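PDB 3M4R: uncharacterized protein from Thermoplasma acidophilum, which is of unknown function but probably an oxidoreductase, whose N-terminal, zinc-binding class II aldolase/adducin-type domain is the part described here. Local coordinates for residues L84-I89 with H120-Y125; E116-A121 with P164-A169. All coordinates share one frame; numbering follows the deposited sequence.

Contact 1: L84-I89 with H120-Y125; sequences LAAAKI and HAFLPY
Phe122, just past the end of helix 117-121, pushes its ring against the backbone of Ala86 and Ala87. CG is anti to the residue's own carbonyl carbon and beside the backbone N (chi1 -70°); from there the ring extends to residues 84-87. CB and CG serve only as a stalk within this pairing; the meeting begins at CE1. That atom lies 4.0 Å from Ala87 CB, while Leu84 CA stands at the ring edge, near its plane, 4.5 Å from CE1. One bond further, CZ reaches the peptide itself, 3.8 Å from Ala87 N and 4.1 Å from Ala86 C, both approached obliquely; the methyl CB of Ala86 is 4.2 Å from CZ. Ala87 N donates to Leu84 O (3.2 Å), so this N-H already has a partner within its own segment. Nearer the solvent, the Leu84 methyl CD2 settles 3.7 Å from Ala121 O. Met173 and Ala169 of helix 166-175 also pack on the Phe122 ring, and Phe118 meets it with planes inclined at about 40°. Lys170, from the same helix, hydrogen-bonds through NZ to Ala87 O, while Lys44 NZ binds the carbonyls of His120, Leu123 and Tyr125. An alanine in place of Phe122 removes the ring, and would probably open a gap beside Ala86 and Ala87. Within the aldolase domain the contact thus joins the segment on helix 80-85 to the residues just past helix 117-121, about 14 Å from the zinc at its Phe122 side chain. Across it meet only methyls, an aromatic tip and backbone atoms: the chemistry is that of apolar burial, shape rather than charge holding the two segments together.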
loop_
_atom_site.group_PDB
_atom_site.type_symbol
_atom_site.label_atom_id
_atom_site.label_comp_id
_atom_site.label_asym_id
_atom_site.label_seq_id
_atom_site.Cartn_x
_atom_site.Cartn_y
_atom_site.Cartn_z
ATOM N N LEU A 84 12.981 -4.104 -6.961
ATOM C CA LEU A 84 12.516 -5.262 -7.698
ATOM C C LEU A 84 13.573 -6.350 -7.689
ATOM O O LEU A 84 13.262 -7.545 -7.854
ATOM C CB LEU A 84 12.182 -4.891 -9.159
ATOM C CG LEU A 84 10.840 -4.191 -9.431
ATOM C CD1 LEU A 84 10.712 -3.794 -10.927
ATOM C CD2 LEU A 84 9.651 -5.065 -8.990
ATOM N N ALA A 85 14.840 -5.969 -7.505
ATOM C CA ALA A 85 15.905 -6.976 -7.484
ATOM C C ALA A 85 15.805 -7.811 -6.239
ATOM O O ALA A 85 16.304 -8.900 -6.212
ATOM C CB ALA A 85 17.313 -6.317 -7.571
ATOM N N ALA A 86 15.145 -7.294 -5.206
ATOM C CA ALA A 86 14.959 -8.017 -3.930
ATOM C C ALA A 86 14.057 -9.236 -4.070
ATOM O O ALA A 86 14.094 -10.139 -3.221
ATOM C CB ALA A 86 14.343 -7.051 -2.837
ATOM N N ALA A 87 13.236 -9.260 -5.123
ATOM C CA ALA A 87 12.295 -10.369 -5.351
ATOM C C ALA A 87 13.008 -11.691 -5.503
ATOM O O ALA A 87 12.433 -12.729 -5.212
ATOM C CB ALA A 87 11.420 -10.092 -6.579
ATOM N N LYS A 88 14.264 -11.640 -5.945
ATOM C CA LYS A 88 15.166 -12.810 -6.041
ATOM C C LYS A 88 15.545 -13.353 -4.694
ATOM O O LYS A 88 15.966 -14.483 -4.599
ATOM C CB LYS A 88 16.512 -12.428 -6.728
ATOM C CG LYS A 88 16.530 -12.475 -8.264
ATOM C CD LYS A 88 15.450 -11.552 -8.912
ATOM C CE LYS A 88 14.887 -12.155 -10.230
ATOM N NZ LYS A 88 13.395 -11.946 -10.303
ATOM N N ILE A 89 15.477 -12.535 -3.654
ATOM C CA ILE A 89 15.994 -12.948 -2.367
ATOM C C ILE A 89 14.929 -13.815 -1.713
ATOM O O ILE A 89 13.720 -13.563 -1.838
ATOM C CB ILE A 89 16.391 -11.750 -1.505
ATOM C CG1 ILE A 89 17.616 -11.066 -2.126
ATOM C CG2 ILE A 89 16.674 -12.159 -0.078
ATOM C CD1 ILE A 89 17.986 -9.721 -1.492
ATOM N N HIS A 120 4.441 -2.598 -1.627
ATOM C CA HIS A 120 4.208 -1.600 -2.667
ATOM C C HIS A 120 5.034 -1.873 -3.932
ATOM O O HIS A 120 4.537 -1.795 -5.107
ATOM C CB HIS A 120 4.538 -0.244 -2.076
ATOM C CG HIS A 120 3.588 0.154 -0.982
ATOM N ND1 HIS A 120 2.483 0.948 -1.230
ATOM C CD2 HIS A 120 3.555 -0.143 0.341
ATOM C CE1 HIS A 120 1.809 1.111 -0.096
ATOM N NE2 HIS A 120 2.435 0.464 0.875
ATOM N N ALA A 121 6.306 -2.144 -3.701
ATOM C CA ALA A 121 7.261 -2.322 -4.821
ATOM C C ALA A 121 6.881 -3.511 -5.662
ATOM O O ALA A 121 7.017 -3.473 -6.877
ATOM C CB ALA A 121 8.748 -2.485 -4.299
ATOM N N PHE A 122 6.389 -4.559 -5.006
ATOM C CA PHE A 122 6.131 -5.842 -5.639
ATOM C C PHE A 122 4.732 -5.964 -6.281
ATOM O O PHE A 122 4.446 -6.992 -6.848
ATOM C CB PHE A 122 6.269 -6.982 -4.649
ATOM C CG PHE A 122 7.680 -7.266 -4.194
ATOM C CD1 PHE A 122 8.787 -6.766 -4.853
ATOM C CD2 PHE A 122 7.882 -8.096 -3.113
ATOM C CE1 PHE A 122 10.057 -7.084 -4.408
ATOM C CE2 PHE A 122 9.136 -8.427 -2.665
ATOM C CZ PHE A 122 10.228 -7.916 -3.305
ATOM N N LEU A 123 3.920 -4.928 -6.234
ATOM C CA LEU A 123 2.635 -4.927 -6.954
ATOM C C LEU A 123 2.755 -3.993 -8.151
ATOM O O LEU A 123 3.121 -2.804 -7.998
ATOM C CB LEU A 123 1.530 -4.460 -6.024
ATOM C CG LEU A 123 1.089 -5.495 -4.983
ATOM C CD1 LEU A 123 0.128 -4.844 -3.948
ATOM C CD2 LEU A 123 0.455 -6.661 -5.679
ATOM N N PRO A 124 2.471 -4.515 -9.367
ATOM C CA PRO A 124 2.807 -3.770 -10.559
ATOM C C PRO A 124 1.678 -2.868 -11.013
ATOM O O PRO A 124 1.172 -3.020 -12.167
ATOM C CB PRO A 124 3.026 -4.889 -11.598
ATOM C CG PRO A 124 2.046 -5.913 -11.211
ATOM C CD PRO A 124 2.110 -5.906 -9.691
ATOM N N TYR A 125 1.265 -1.989 -10.119
ATOM C CA TYR A 125 0.350 -0.920 -10.409
ATOM C C TYR A 125 0.995 0.376 -9.929
ATOM O O TYR A 125 1.784 0.403 -8.955
ATOM C CB TYR A 125 -0.986 -1.137 -9.685
ATOM C CG TYR A 125 -2.119 -1.808 -10.485
ATOM C CD1 TYR A 125 -2.737 -1.140 -11.542
ATOM C CD2 TYR A 125 -2.610 -3.072 -10.131
ATOM C CE1 TYR A 125 -3.784 -1.727 -12.295
ATOM C CE2 TYR A 125 -3.689 -3.672 -10.835
ATOM C CZ TYR A 125 -4.269 -2.994 -11.936
ATOM O OH TYR A 125 -5.325 -3.546 -12.669
#

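Contact 2: E116-A121 with P164-A169. With ZN (zinc ion), chain B.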
loop_
_atom_site.group_PDB
_atom_site.type_symbol
_atom_site.label_atom_id
_atom_site.label_comp_id
_atom_site.label_asym_id
_atom_site.label_seq_id
_atom_site.Cartn_x
_atom_site.Cartn_y
_atom_site.Cartn_z
ATOM N N GLU A 116 6.867 -1.473 5.359
ATOM C CA GLU A 116 6.056 -2.263 4.413
ATOM C C GLU A 116 6.290 -1.928 2.972
ATOM O O GLU A 116 5.465 -2.284 2.116
ATOM C CB GLU A 116 4.548 -2.079 4.750
ATOM C CG GLU A 116 4.336 -2.356 6.222
ATOM C CD GLU A 116 2.937 -2.776 6.594
ATOM O OE1 GLU A 116 2.169 -1.854 7.014
ATOM O OE2 GLU A 116 2.629 -4.011 6.518
ATOM N N THR A 117 7.434 -1.303 2.668
ATOM C CA THR A 117 7.698 -0.828 1.330
ATOM C C THR A 117 7.628 -1.906 0.285
ATOM O O THR A 117 7.212 -1.642 -0.857
ATOM C CB THR A 117 9.083 -0.081 1.250
ATOM O OG1 THR A 117 8.990 1.145 1.998
ATOM C CG2 THR A 117 9.439 0.216 -0.180
ATOM N N PHE A 118 8.057 -3.107 0.624
ATOM C CA PHE A 118 8.042 -4.180 -0.376
ATOM C C PHE A 118 6.637 -4.620 -0.794
ATOM O O PHE A 118 6.474 -5.092 -1.913
ATOM C CB PHE A 118 8.850 -5.369 0.051
ATOM C CG PHE A 118 10.342 -5.118 -0.016
ATOM C CD1 PHE A 118 10.966 -4.986 -1.231
ATOM C CD2 PHE A 118 11.078 -4.931 1.127
ATOM C CE1 PHE A 118 12.333 -4.731 -1.305
ATOM C CE2 PHE A 118 12.464 -4.692 1.058
ATOM C CZ PHE A 118 13.081 -4.589 -0.170
ATOM N N LEU A 119 5.611 -4.382 0.039
ATOM C CA LEU A 119 4.215 -4.645 -0.434
ATOM C C LEU A 119 3.904 -3.802 -1.660
ATOM O O LEU A 119 3.186 -4.224 -2.616
ATOM C CB LEU A 119 3.161 -4.340 0.639
ATOM C CG LEU A 119 3.223 -5.076 1.975
ATOM C CD1 LEU A 119 2.106 -4.598 2.951
ATOM C CD2 LEU A 119 3.171 -6.597 1.768
ATOM N N HIS A 120 4.441 -2.598 -1.627
ATOM C CA HIS A 120 4.208 -1.600 -2.667
ATOM C C HIS A 120 5.034 -1.873 -3.932
ATOM O O HIS A 120 4.537 -1.795 -5.107
ATOM C CB HIS A 120 4.538 -0.244 -2.076
ATOM C CG HIS A 120 3.588 0.154 -0.982
ATOM N ND1 HIS A 120 2.483 0.948 -1.230
ATOM C CD2 HIS A 120 3.555 -0.143 0.341
ATOM C CE1 HIS A 120 1.809 1.111 -0.096
ATOM N NE2 HIS A 120 2.435 0.464 0.875
ATOM N N ALA A 121 6.306 -2.144 -3.701
ATOM C CA ALA A 121 7.261 -2.322 -4.821
ATOM C C ALA A 121 6.881 -3.511 -5.662
ATOM O O ALA A 121 7.017 -3.473 -6.877
ATOM C CB ALA A 121 8.748 -2.485 -4.299
ATOM N N PRO A 164 3.852 -9.340 9.346
ATOM C CA PRO A 164 4.355 -8.287 8.462
ATOM C C PRO A 164 5.845 -8.421 8.260
ATOM O O PRO A 164 6.553 -8.650 9.215
ATOM C CB PRO A 164 3.990 -7.004 9.206
ATOM C CG PRO A 164 2.732 -7.395 9.963
ATOM C CD PRO A 164 3.072 -8.766 10.461
ATOM N N GLY A 165 6.284 -8.335 7.003
ATOM C CA GLY A 165 7.685 -8.442 6.660
ATOM C C GLY A 165 7.887 -8.929 5.246
ATOM O O GLY A 165 7.002 -8.850 4.395
ATOM N N PHE A 166 9.072 -9.446 4.996
ATOM C CA PHE A 166 9.507 -9.785 3.659
ATOM C C PHE A 166 8.793 -10.998 3.057
ATOM O O PHE A 166 8.361 -10.967 1.884
ATOM C CB PHE A 166 11.042 -9.944 3.637
ATOM C CG PHE A 166 11.606 -10.004 2.252
ATOM C CD1 PHE A 166 11.649 -8.885 1.470
ATOM C CD2 PHE A 166 12.013 -11.207 1.701
ATOM C CE1 PHE A 166 12.149 -8.965 0.166
ATOM C CE2 PHE A 166 12.497 -11.272 0.413
ATOM C CZ PHE A 166 12.561 -10.159 -0.343
ATOM N N THR A 167 8.601 -12.046 3.832
ATOM C CA THR A 167 7.786 -13.183 3.347
ATOM C C THR A 167 6.368 -12.777 2.936
ATOM O O THR A 167 5.861 -13.240 1.893
ATOM C CB THR A 167 7.799 -14.353 4.328
ATOM O OG1 THR A 167 9.166 -14.683 4.583
ATOM C CG2 THR A 167 7.121 -15.610 3.716
ATOM N N LEU A 168 5.752 -11.865 3.692
ATOM C CA LEU A 168 4.435 -11.406 3.360
ATOM C C LEU A 168 4.492 -10.771 1.980
ATOM O O LEU A 168 3.684 -11.123 1.118
ATOM C CB LEU A 168 3.912 -10.421 4.424
ATOM C CG LEU A 168 2.641 -9.669 4.018
ATOM C CD1 LEU A 168 1.508 -10.699 3.808
ATOM C CD2 LEU A 168 2.230 -8.587 5.074
ATOM N N ALA A 169 5.500 -9.898 1.742
ATOM C CA ALA A 169 5.601 -9.202 0.485
ATOM C C ALA A 169 5.785 -10.143 -0.677
ATOM O O ALA A 169 5.183 -9.928 -1.721
ATOM C CB ALA A 169 6.725 -8.081 0.508
HETATM ZN ZN ZN B . 0.553 -3.413 7.354
HETATM O O HOH W 1 1.524 -3.805 9.085
#
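The backbones of 116-121 and 164-169 come closest where Leu119 CA stands 4.9 Å from Ala169 CA, the short helix 117-121 lying against the start of helix 166-175. This pairing belongs to the class II aldolase/adducin N-terminal domain, an AraD-like fold, and borders its zinc site. Gly165 occupies the N-cap position of the second helix, with backbone angles that would jam a CB against the carbonyl O of Pro164. The small methyl of Ala169 permits the close approach: its CB lies 3.5 Å from Phe118 CB. Phe118 and Phe166 form a T-shaped stack, planes at 90° and centroids 5.3 Å apart. Phe166 is the edge, CG anti to its backbone N (chi1 -168°), and its CE1 hangs 4.1 Å above the centre of the Phe118 ring. Leu119 contributes CD2, which touches Leu168 CG at 3.8 Å and also packs on the backbone of Ala169. Leu168 in turn leans on His188, and Leu119 on His130, so this apolar seam backs two of the zinc ligands. Glu116 completes the metal site with His130, His132 and His188; its OE1 is additionally held by Asn40 ND2, a second-shell bond likely to steady the carboxylate. Its OE2 also passes 4.2 Å from Pro164 CB. The carboxylate chelates the zinc through both oxygens, OE1 and OE2 each 2.3 Å from the metal, and a water sits 2.0 Å from the same ion.

From the N terminus, contact 1 starts on helix 80-85 and closes a strandless loop through helix 94-103 to the far end of helix 117-121. Contact 2 starts before that end, at 116, and closes a second loop through strands 127-131 and 156-159 and the helices between them, to helix 166-175. The two spans overlap at 116-125, sharing His120 and Ala121, so they interlock and neither nests inside the other. Spatially they adjoin: Ala86 CB meets Phe118 CE1 at 3.4 Å, and Phe122 CD2 meets Ala169 O at 3.5 Å. Helix 117-121 thereby ties the 84-89 segment to helix 166-175, beside the zinc site.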